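Protein (thiaminase I) (Bacillus subtilis, PDB 3THI) catalyses the degradation of thiamin as a transferase, cleaving the vitamin at its methylene bridge and replacing the thiazole with another nucleophile. Local coordinates at residues Pro179-Leu184 and Leu350-Gln355; Ser159-Ala164 and Asp186-Gly191; Phe63-Tyr68 and Leu342-Arg347. One frame throughout, in Å; residues are numbered along the deposited sequence.

Interaction 1: residues Pro179-Leu184 and Leu350-Gln355; sequences PPLDPL and LKDAKQ
L181 reaches from a proline-rich loop to the C-terminal part of helix 346-353 and touches it with both of its methyls. The two branches do different jobs. CD1 is the far tip, because CG sits beside the backbone N (chi1 -76°) and CD1 then runs on anti to CA (chi2 175°). This extended shape drives the methyl against the D352-A353 peptide, with L181 CD1 3.2 Å from D352 CB. The same L181 CD1 lies 3.3 Å from A353 N, a tight fit. CD2 turns off toward A353 and lies 3.9 Å from A353 CB, an ordinary methyl-methyl contact.

D352 meets the leucine through its CB, the two side chains crossing at about a right angle. Its CG also stands beside the backbone N (chi1 -73°), which turns the carboxylate away from the methyl, so the aspartate contributes carbon here and not charge. No hydrogen bond crosses between the segments; a polar tie comes from next door, where the indole NE1 of W349 bonds to P179 O. After the cis peptide before P183, L184 packs on L357 and A360 of helix 357-361.

This is a loop leucine packing on the C-terminal part of a helix, tying the connection between helices 154-169 and 186-199 to the C-terminal helices of a protein whose family belongs to the periplasmic-binding-protein clan.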
loop_
_atom_site.group_PDB
_atom_site.type_symbol
_atom_site.label_atom_id
_atom_site.label_comp_id
_atom_site.label_asym_id
_atom_site.label_seq_id
_atom_site.Cartn_x
_atom_site.Cartn_y
_atom_site.Cartn_z
ATOM N N PRO A 179 16.063 -12.996 2.383
ATOM C CA PRO A 179 16.794 -13.823 1.417
ATOM C C PRO A 179 18.125 -13.284 0.905
ATOM O O PRO A 179 18.392 -12.075 0.957
ATOM C CB PRO A 179 15.782 -13.988 0.282
ATOM C CG PRO A 179 15.126 -12.663 0.256
ATOM C CD PRO A 179 14.919 -12.326 1.733
ATOM N N PRO A 180 19.003 -14.191 0.448
ATOM C CA PRO A 180 20.307 -13.778 -0.070
ATOM C C PRO A 180 20.119 -12.960 -1.346
ATOM O O PRO A 180 19.135 -13.144 -2.076
ATOM C CB PRO A 180 20.992 -15.111 -0.365
ATOM C CG PRO A 180 20.358 -16.054 0.632
ATOM C CD PRO A 180 18.912 -15.663 0.521
ATOM N N LEU A 181 21.005 -11.993 -1.550
ATOM C CA LEU A 181 20.966 -11.150 -2.742
ATOM C C LEU A 181 21.867 -11.775 -3.811
ATOM O O LEU A 181 22.113 -11.180 -4.870
ATOM C CB LEU A 181 21.465 -9.746 -2.407
ATOM C CG LEU A 181 20.479 -8.877 -1.641
ATOM C CD1 LEU A 181 21.129 -7.597 -1.278
ATOM C CD2 LEU A 181 19.267 -8.611 -2.486
ATOM N N ASP A 182 22.356 -12.976 -3.507
ATOM C CA ASP A 182 23.242 -13.733 -4.382
ATOM C C ASP A 182 23.220 -15.173 -3.877
ATOM O O ASP A 182 23.729 -15.468 -2.793
ATOM C CB ASP A 182 24.659 -13.147 -4.301
ATOM C CG ASP A 182 25.660 -13.895 -5.159
ATOM O OD1 ASP A 182 25.298 -14.870 -5.861
ATOM O OD2 ASP A 182 26.842 -13.504 -5.130
ATOM N N PRO A 183 22.663 -16.096 -4.678
ATOM C CA PRO A 183 22.076 -15.851 -5.999
ATOM C C PRO A 183 20.659 -15.277 -5.950
ATOM O O PRO A 183 19.867 -15.611 -5.066
ATOM C CB PRO A 183 22.077 -17.243 -6.613
ATOM C CG PRO A 183 21.705 -18.098 -5.443
ATOM C CD PRO A 183 22.591 -17.530 -4.336
ATOM N N LEU A 184 20.345 -14.395 -6.892
ATOM C CA LEU A 184 19.007 -13.816 -6.948
ATOM C C LEU A 184 18.097 -14.876 -7.529
ATOM O O LEU A 184 18.564 -15.771 -8.226
ATOM C CB LEU A 184 18.988 -12.576 -7.843
ATOM C CG LEU A 184 19.597 -11.311 -7.254
ATOM C CD1 LEU A 184 19.766 -10.303 -8.350
ATOM C CD2 LEU A 184 18.719 -10.778 -6.138
ATOM N N LEU A 350 17.761 -3.551 2.253
ATOM C CA LEU A 350 17.304 -2.636 1.215
ATOM C C LEU A 350 18.488 -1.902 0.586
ATOM O O LEU A 350 18.524 -1.692 -0.634
ATOM C CB LEU A 350 16.303 -1.640 1.809
ATOM C CG LEU A 350 14.827 -1.716 1.410
ATOM C CD1 LEU A 350 14.432 -3.083 0.922
ATOM C CD2 LEU A 350 13.985 -1.285 2.589
ATOM N N LYS A 351 19.453 -1.507 1.414
ATOM C CA LYS A 351 20.644 -0.820 0.906
ATOM C C LYS A 351 21.443 -1.782 0.027
ATOM O O LYS A 351 21.893 -1.424 -1.062
ATOM C CB LYS A 351 21.522 -0.308 2.052
ATOM C CG LYS A 351 20.891 0.807 2.863
ATOM C CD LYS A 351 21.895 1.468 3.800
ATOM C CE LYS A 351 21.283 2.673 4.513
ATOM N NZ LYS A 351 22.322 3.559 5.129
ATOM N N ASP A 352 21.587 -3.013 0.510
ATOM C CA ASP A 352 22.305 -4.061 -0.199
ATOM C C ASP A 352 21.638 -4.405 -1.526
ATOM O O ASP A 352 22.323 -4.721 -2.509
ATOM C CB ASP A 352 22.357 -5.334 0.652
ATOM C CG ASP A 352 23.317 -5.231 1.819
ATOM O OD1 ASP A 352 24.209 -4.357 1.790
ATOM O OD2 ASP A 352 23.177 -6.047 2.762
ATOM N N ALA A 353 20.303 -4.413 -1.523
ATOM C CA ALA A 353 19.522 -4.740 -2.709
ATOM C C ALA A 353 19.704 -3.765 -3.858
ATOM O O ALA A 353 19.824 -4.199 -5.001
ATOM C CB ALA A 353 18.044 -4.868 -2.361
ATOM N N LYS A 354 19.735 -2.462 -3.576
ATOM C CA LYS A 354 19.894 -1.484 -4.658
ATOM C C LYS A 354 21.270 -1.516 -5.344
ATOM O O LYS A 354 21.482 -0.891 -6.389
ATOM C CB LYS A 354 19.520 -0.062 -4.216
ATOM C CG LYS A 354 20.581 0.708 -3.449
ATOM C CD LYS A 354 20.159 2.172 -3.318
ATOM C CE LYS A 354 21.248 3.029 -2.681
ATOM N NZ LYS A 354 20.906 4.485 -2.690
ATOM N N GLN A 355 22.195 -2.277 -4.770
ATOM C CA GLN A 355 23.527 -2.417 -5.344
ATOM C C GLN A 355 23.577 -3.641 -6.254
ATOM O O GLN A 355 24.594 -3.898 -6.900
ATOM C CB GLN A 355 24.554 -2.614 -4.244
ATOM C CG GLN A 355 24.653 -1.498 -3.254
ATOM C CD GLN A 355 25.880 -1.660 -2.399
ATOM O OE1 GLN A 355 26.919 -1.091 -2.713
ATOM N NE2 GLN A 355 25.797 -2.494 -1.352
#

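Interaction 2: residues Ser159-Ala164 and Asp186-Gly191; sequences SMYLEA and DKVIRG
V188 points its CG1 methyl into the angle between the Y161 ring and the A164 methyl, one helical turn apart on helix 154-169. With CG1 anti to the backbone N (chi1 176°), the methyl comes 3.3 Å from Y161 CD1 and 3.5 Å from A164 CB. V188 CG1 also lies 3.4 Å from Y161 O. The valine and tyrosine side chains cross at about a right angle, CG1 approaching the ring obliquely from well off one side of its plane. The other valine branch, V188 CG2, comes 4.0 Å from A164 C, and L165 and V168 continue the greasy wall around this valine.

I189 comes at the same tyrosine from outside the CD1-CE1 bond, slightly to the other side of the ring plane. Its CD1 is 4.0 Å from Y161 CE1, again at a slant. Y161 has its own CG anti to the backbone N (chi1 177°), which swings the ring toward the start of the second helix. There its hydroxyl accepts a hydrogen bond from N185 N, while N185 OD1 takes the amide of V188, so the phenol's polar end has a partner in a buried contact.

The short helical segments are steeply crossed, 9.4 Å apart at closest, with N-to-C directions 127° apart. This is apolar packing between consecutive helices, 154-169 and 186-199, joined by the loop that carries P179-L184, within the thiaminase-1 family region (periplasmic-binding-protein clan).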
loop_
_atom_site.group_PDB
_atom_site.type_symbol
_atom_site.label_atom_id
_atom_site.label_comp_id
_atom_site.label_asym_id
_atom_site.label_seq_id
_atom_site.Cartn_x
_atom_site.Cartn_y
_atom_site.Cartn_z
ATOM N N SER A 159 10.856 -4.366 -2.985
ATOM C CA SER A 159 9.582 -4.843 -2.462
ATOM C C SER A 159 8.880 -5.761 -3.444
ATOM O O SER A 159 8.311 -6.769 -3.046
ATOM C CB SER A 159 8.665 -3.674 -2.119
ATOM O OG SER A 159 9.093 -3.053 -0.933
ATOM N N MET A 160 8.899 -5.401 -4.721
ATOM C CA MET A 160 8.258 -6.231 -5.730
ATOM C C MET A 160 8.982 -7.569 -5.809
ATOM O O MET A 160 8.354 -8.624 -5.915
ATOM C CB MET A 160 8.266 -5.524 -7.072
ATOM C CG MET A 160 7.370 -4.314 -7.093
ATOM S SD MET A 160 7.457 -3.448 -8.648
ATOM C CE MET A 160 6.469 -4.517 -9.690
ATOM N N TYR A 161 10.307 -7.515 -5.686
ATOM C CA TYR A 161 11.141 -8.712 -5.707
ATOM C C TYR A 161 10.718 -9.692 -4.594
ATOM O O TYR A 161 10.465 -10.878 -4.842
ATOM C CB TYR A 161 12.625 -8.328 -5.526
ATOM C CG TYR A 161 13.547 -9.525 -5.468
ATOM C CD1 TYR A 161 14.023 -10.116 -6.640
ATOM C CD2 TYR A 161 13.882 -10.120 -4.247
ATOM C CE1 TYR A 161 14.802 -11.273 -6.606
ATOM C CE2 TYR A 161 14.664 -11.287 -4.203
ATOM C CZ TYR A 161 15.115 -11.851 -5.391
ATOM O OH TYR A 161 15.873 -12.992 -5.372
ATOM N N LEU A 162 10.641 -9.179 -3.369
ATOM C CA LEU A 162 10.288 -9.979 -2.200
ATOM C C LEU A 162 8.873 -10.523 -2.230
ATOM O O LEU A 162 8.618 -11.619 -1.743
ATOM C CB LEU A 162 10.550 -9.175 -0.930
ATOM C CG LEU A 162 12.042 -8.904 -0.733
ATOM C CD1 LEU A 162 12.281 -7.981 0.437
ATOM C CD2 LEU A 162 12.736 -10.210 -0.507
ATOM N N GLU A 163 7.951 -9.753 -2.794
ATOM C CA GLU A 163 6.573 -10.205 -2.906
ATOM C C GLU A 163 6.514 -11.325 -3.938
ATOM O O GLU A 163 5.898 -12.369 -3.703
ATOM C CB GLU A 163 5.654 -9.062 -3.340
ATOM C CG GLU A 163 5.477 -7.989 -2.293
ATOM C CD GLU A 163 4.256 -7.148 -2.542
ATOM O OE1 GLU A 163 4.087 -6.686 -3.682
ATOM O OE2 GLU A 163 3.462 -6.948 -1.599
ATOM N N ALA A 164 7.158 -11.093 -5.080
ATOM C CA ALA A 164 7.201 -12.077 -6.151
ATOM C C ALA A 164 7.813 -13.376 -5.651
ATOM O O ALA A 164 7.321 -14.455 -5.967
ATOM C CB ALA A 164 8.017 -11.538 -7.335
ATOM N N ASP A 186 15.972 -16.323 -10.144
ATOM C CA ASP A 186 15.821 -16.082 -11.578
ATOM C C ASP A 186 14.398 -15.915 -12.066
ATOM O O ASP A 186 14.149 -15.095 -12.938
ATOM C CB ASP A 186 16.540 -17.165 -12.379
ATOM C CG ASP A 186 18.046 -17.080 -12.230
ATOM O OD1 ASP A 186 18.619 -16.057 -12.668
ATOM O OD2 ASP A 186 18.646 -18.015 -11.652
ATOM N N LYS A 187 13.477 -16.708 -11.525
ATOM C CA LYS A 187 12.074 -16.622 -11.901
ATOM C C LYS A 187 11.534 -15.240 -11.532
ATOM O O LYS A 187 10.840 -14.603 -12.330
ATOM C CB LYS A 187 11.258 -17.703 -11.183
ATOM C CG LYS A 187 11.270 -19.068 -11.839
ATOM C CD LYS A 187 10.597 -20.101 -10.935
ATOM C CE LYS A 187 10.396 -21.438 -11.639
ATOM N NZ LYS A 187 9.364 -21.330 -12.716
ATOM N N VAL A 188 11.866 -14.784 -10.323
ATOM C CA VAL A 188 11.423 -13.484 -9.836
ATOM C C VAL A 188 11.983 -12.392 -10.725
ATOM O O VAL A 188 11.251 -11.497 -11.147
ATOM C CB VAL A 188 11.859 -13.235 -8.379
ATOM C CG1 VAL A 188 11.468 -11.828 -7.931
ATOM C CG2 VAL A 188 11.211 -14.246 -7.471
ATOM N N ILE A 189 13.277 -12.480 -11.017
ATOM C CA ILE A 189 13.936 -11.504 -11.882
ATOM C C ILE A 189 13.296 -11.515 -13.274
ATOM O O ILE A 189 13.029 -10.458 -13.840
ATOM C CB ILE A 189 15.462 -11.768 -11.981
ATOM C CG1 ILE A 189 16.132 -11.452 -10.638
ATOM C CG2 ILE A 189 16.088 -10.923 -13.081
ATOM C CD1 ILE A 189 15.952 -10.007 -10.190
ATOM N N ARG A 190 13.010 -12.702 -13.801
ATOM C CA ARG A 190 12.383 -12.808 -15.117
ATOM C C ARG A 190 11.010 -12.151 -15.086
ATOM O O ARG A 190 10.567 -11.566 -16.073
ATOM C CB ARG A 190 12.271 -14.267 -15.561
ATOM C CG ARG A 190 13.545 -14.795 -16.211
ATOM C CD ARG A 190 13.368 -16.212 -16.744
ATOM N NE ARG A 190 13.458 -17.237 -15.702
ATOM C CZ ARG A 190 12.616 -18.263 -15.579
ATOM N NH1 ARG A 190 11.600 -18.407 -16.422
ATOM N NH2 ARG A 190 12.820 -19.178 -14.642
ATOM N N GLY A 191 10.346 -12.266 -13.942
ATOM C CA GLY A 191 9.044 -11.660 -13.771
ATOM C C GLY A 191 9.158 -10.147 -13.794
ATOM O O GLY A 191 8.427 -9.481 -14.528
#

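Interaction 3: residues Phe63-Tyr68 and Leu342-Arg347; sequences FVDAGY and LGPEVR
F63 and R347 meet at the guanidinium end: R347 NH2 lies near the plane of the phenyl ring, 3.6 Å from F63 CE1. NH2 meets the ring at its edge; the ring and guanidinium planes are inclined by 54°, so the groups do not stack. The arginine gets there by an extended chain from CG to NE. Its charge is answered outside the pair, NH2 forming a salt bridge to D45 OD1 and a hydrogen bond to S41 O; D45 and P46 also pack on the F63 ring.

Both segments contain a helix boundary. The chain leaves helix 60-65 through a Schellman motif, with G67 at positive phi, Y68 N bonded back to F63 O at 3.1 Å and G67 N to V64 O at 2.9 Å. A type I turn from G343 to V346 leads into helix 346-353, with E345 at its N-cap.

The remaining contact is a close one of a carboxylate oxygen with a proline ring: D65 OD2 comes 3.0 Å from P344 CG and 3.5 Å from P344 CB, and no hydrogen bond is formed across it. D65 OD2 has its ionic partner in R93, which makes a salt bridge with it and touches P344 as well.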
loop_
_atom_site.group_PDB
_atom_site.type_symbol
_atom_site.label_atom_id
_atom_site.label_comp_id
_atom_site.label_asym_id
_atom_site.label_seq_id
_atom_site.Cartn_x
_atom_site.Cartn_y
_atom_site.Cartn_z
ATOM N N PHE A 63 10.922 -2.057 13.884
ATOM C CA PHE A 63 10.467 -1.165 14.954
ATOM C C PHE A 63 10.181 -1.919 16.244
ATOM O O PHE A 63 10.510 -1.451 17.331
ATOM C CB PHE A 63 9.216 -0.381 14.538
ATOM C CG PHE A 63 9.454 0.618 13.437
ATOM C CD1 PHE A 63 10.730 1.124 13.190
ATOM C CD2 PHE A 63 8.392 1.065 12.647
ATOM C CE1 PHE A 63 10.940 2.057 12.169
ATOM C CE2 PHE A 63 8.597 1.996 11.627
ATOM C CZ PHE A 63 9.873 2.495 11.389
ATOM N N VAL A 64 9.562 -3.089 16.120
ATOM C CA VAL A 64 9.241 -3.900 17.286
ATOM C C VAL A 64 10.489 -4.423 17.994
ATOM O O VAL A 64 10.667 -4.208 19.195
ATOM C CB VAL A 64 8.341 -5.089 16.913
ATOM C CG1 VAL A 64 8.231 -6.056 18.091
ATOM C CG2 VAL A 64 6.966 -4.589 16.506
ATOM N N ASP A 65 11.356 -5.099 17.243
ATOM C CA ASP A 65 12.572 -5.666 17.817
ATOM C C ASP A 65 13.508 -4.611 18.385
ATOM O O ASP A 65 14.307 -4.908 19.272
ATOM C CB ASP A 65 13.313 -6.525 16.788
ATOM C CG ASP A 65 12.533 -7.759 16.366
ATOM O OD1 ASP A 65 11.448 -8.048 16.925
ATOM O OD2 ASP A 65 13.026 -8.459 15.465
ATOM N N ALA A 66 13.416 -3.383 17.876
ATOM C CA ALA A 66 14.255 -2.295 18.366
ATOM C C ALA A 66 13.690 -1.650 19.635
ATOM O O ALA A 66 14.327 -0.773 20.225
ATOM C CB ALA A 66 14.457 -1.250 17.284
ATOM N N GLY A 67 12.494 -2.079 20.039
ATOM C CA GLY A 67 11.870 -1.551 21.246
ATOM C C GLY A 67 11.242 -0.168 21.118
ATOM O O GLY A 67 11.075 0.540 22.113
ATOM N N TYR A 68 10.863 0.193 19.894
ATOM C CA TYR A 68 10.253 1.487 19.584
ATOM C C TYR A 68 8.749 1.562 19.845
ATOM O O TYR A 68 8.214 2.631 20.138
ATOM C CB TYR A 68 10.458 1.806 18.101
ATOM C CG TYR A 68 11.813 2.328 17.746
ATOM C CD1 TYR A 68 12.308 3.473 18.346
ATOM C CD2 TYR A 68 12.588 1.702 16.778
ATOM C CE1 TYR A 68 13.544 3.991 17.991
ATOM C CE2 TYR A 68 13.831 2.211 16.413
ATOM C CZ TYR A 68 14.301 3.356 17.024
ATOM O OH TYR A 68 15.523 3.876 16.675
ATOM N N LEU A 342 8.442 -7.625 6.351
ATOM C CA LEU A 342 9.860 -7.855 6.116
ATOM C C LEU A 342 10.556 -7.896 7.461
ATOM O O LEU A 342 10.120 -7.241 8.408
ATOM C CB LEU A 342 10.454 -6.754 5.228
ATOM C CG LEU A 342 9.888 -6.664 3.808
ATOM C CD1 LEU A 342 10.713 -5.672 3.005
ATOM C CD2 LEU A 342 9.934 -8.019 3.149
ATOM N N GLY A 343 11.629 -8.680 7.538
ATOM C CA GLY A 343 12.374 -8.822 8.773
ATOM C C GLY A 343 12.967 -7.549 9.346
ATOM O O GLY A 343 12.989 -6.503 8.690
ATOM N N PRO A 344 13.499 -7.636 10.565
ATOM C CA PRO A 344 14.133 -6.578 11.358
ATOM C C PRO A 344 15.303 -5.884 10.649
ATOM O O PRO A 344 15.580 -4.702 10.883
ATOM C CB PRO A 344 14.637 -7.316 12.592
ATOM C CG PRO A 344 13.895 -8.597 12.606
ATOM C CD PRO A 344 13.655 -8.954 11.210
ATOM N N GLU A 345 16.005 -6.630 9.803
ATOM C CA GLU A 345 17.167 -6.096 9.097
ATOM C C GLU A 345 16.817 -5.491 7.750
ATOM O O GLU A 345 17.695 -5.260 6.920
ATOM C CB GLU A 345 18.231 -7.187 8.931
ATOM C CG GLU A 345 18.663 -7.829 10.254
ATOM C CD GLU A 345 19.070 -6.802 11.310
ATOM O OE1 GLU A 345 19.794 -5.836 10.970
ATOM O OE2 GLU A 345 18.658 -6.964 12.484
ATOM N N VAL A 346 15.537 -5.176 7.572
ATOM C CA VAL A 346 15.035 -4.605 6.322
ATOM C C VAL A 346 15.854 -3.435 5.770
ATOM O O VAL A 346 16.242 -3.456 4.606
ATOM C CB VAL A 346 13.513 -4.235 6.411
ATOM C CG1 VAL A 346 13.234 -3.270 7.551
ATOM C CG2 VAL A 346 13.018 -3.689 5.078
ATOM N N ARG A 347 16.175 -2.451 6.608
ATOM C CA ARG A 347 16.943 -1.291 6.142
ATOM C C ARG A 347 18.289 -1.654 5.515
ATOM O O ARG A 347 18.623 -1.149 4.449
ATOM C CB ARG A 347 17.118 -0.249 7.246
ATOM C CG ARG A 347 15.810 0.364 7.721
ATOM C CD ARG A 347 16.043 1.701 8.416
ATOM N NE ARG A 347 14.869 2.203 9.126
ATOM C CZ ARG A 347 13.767 2.675 8.545
ATOM N NH1 ARG A 347 13.644 2.713 7.223
ATOM N NH2 ARG A 347 12.794 3.167 9.297
#

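In the fold
Interaction 2 is the buried one, four buried residues whose mutual contacts are apolar, while interactions 1 and 3 are only partly buried. Helix 346-353 serves both of these: interaction 3 works at its start and interaction 1 in its C-terminal part, their centres about 18 Å apart. Interaction 1 sets leucine methyls against an alanine methyl, an aspartate CB and a peptide, whereas interaction 3 adds charged groups whose ionic partners lie outside it. The three also join physically. P179 CG rests 3.5 Å from L162 CD2, linking interactions 1 and 2, and L162 CD1 lies 3.6 Å from L342 CD2, linking 2 and 3. Helix 154-169 thus packs against segments of both other contacts.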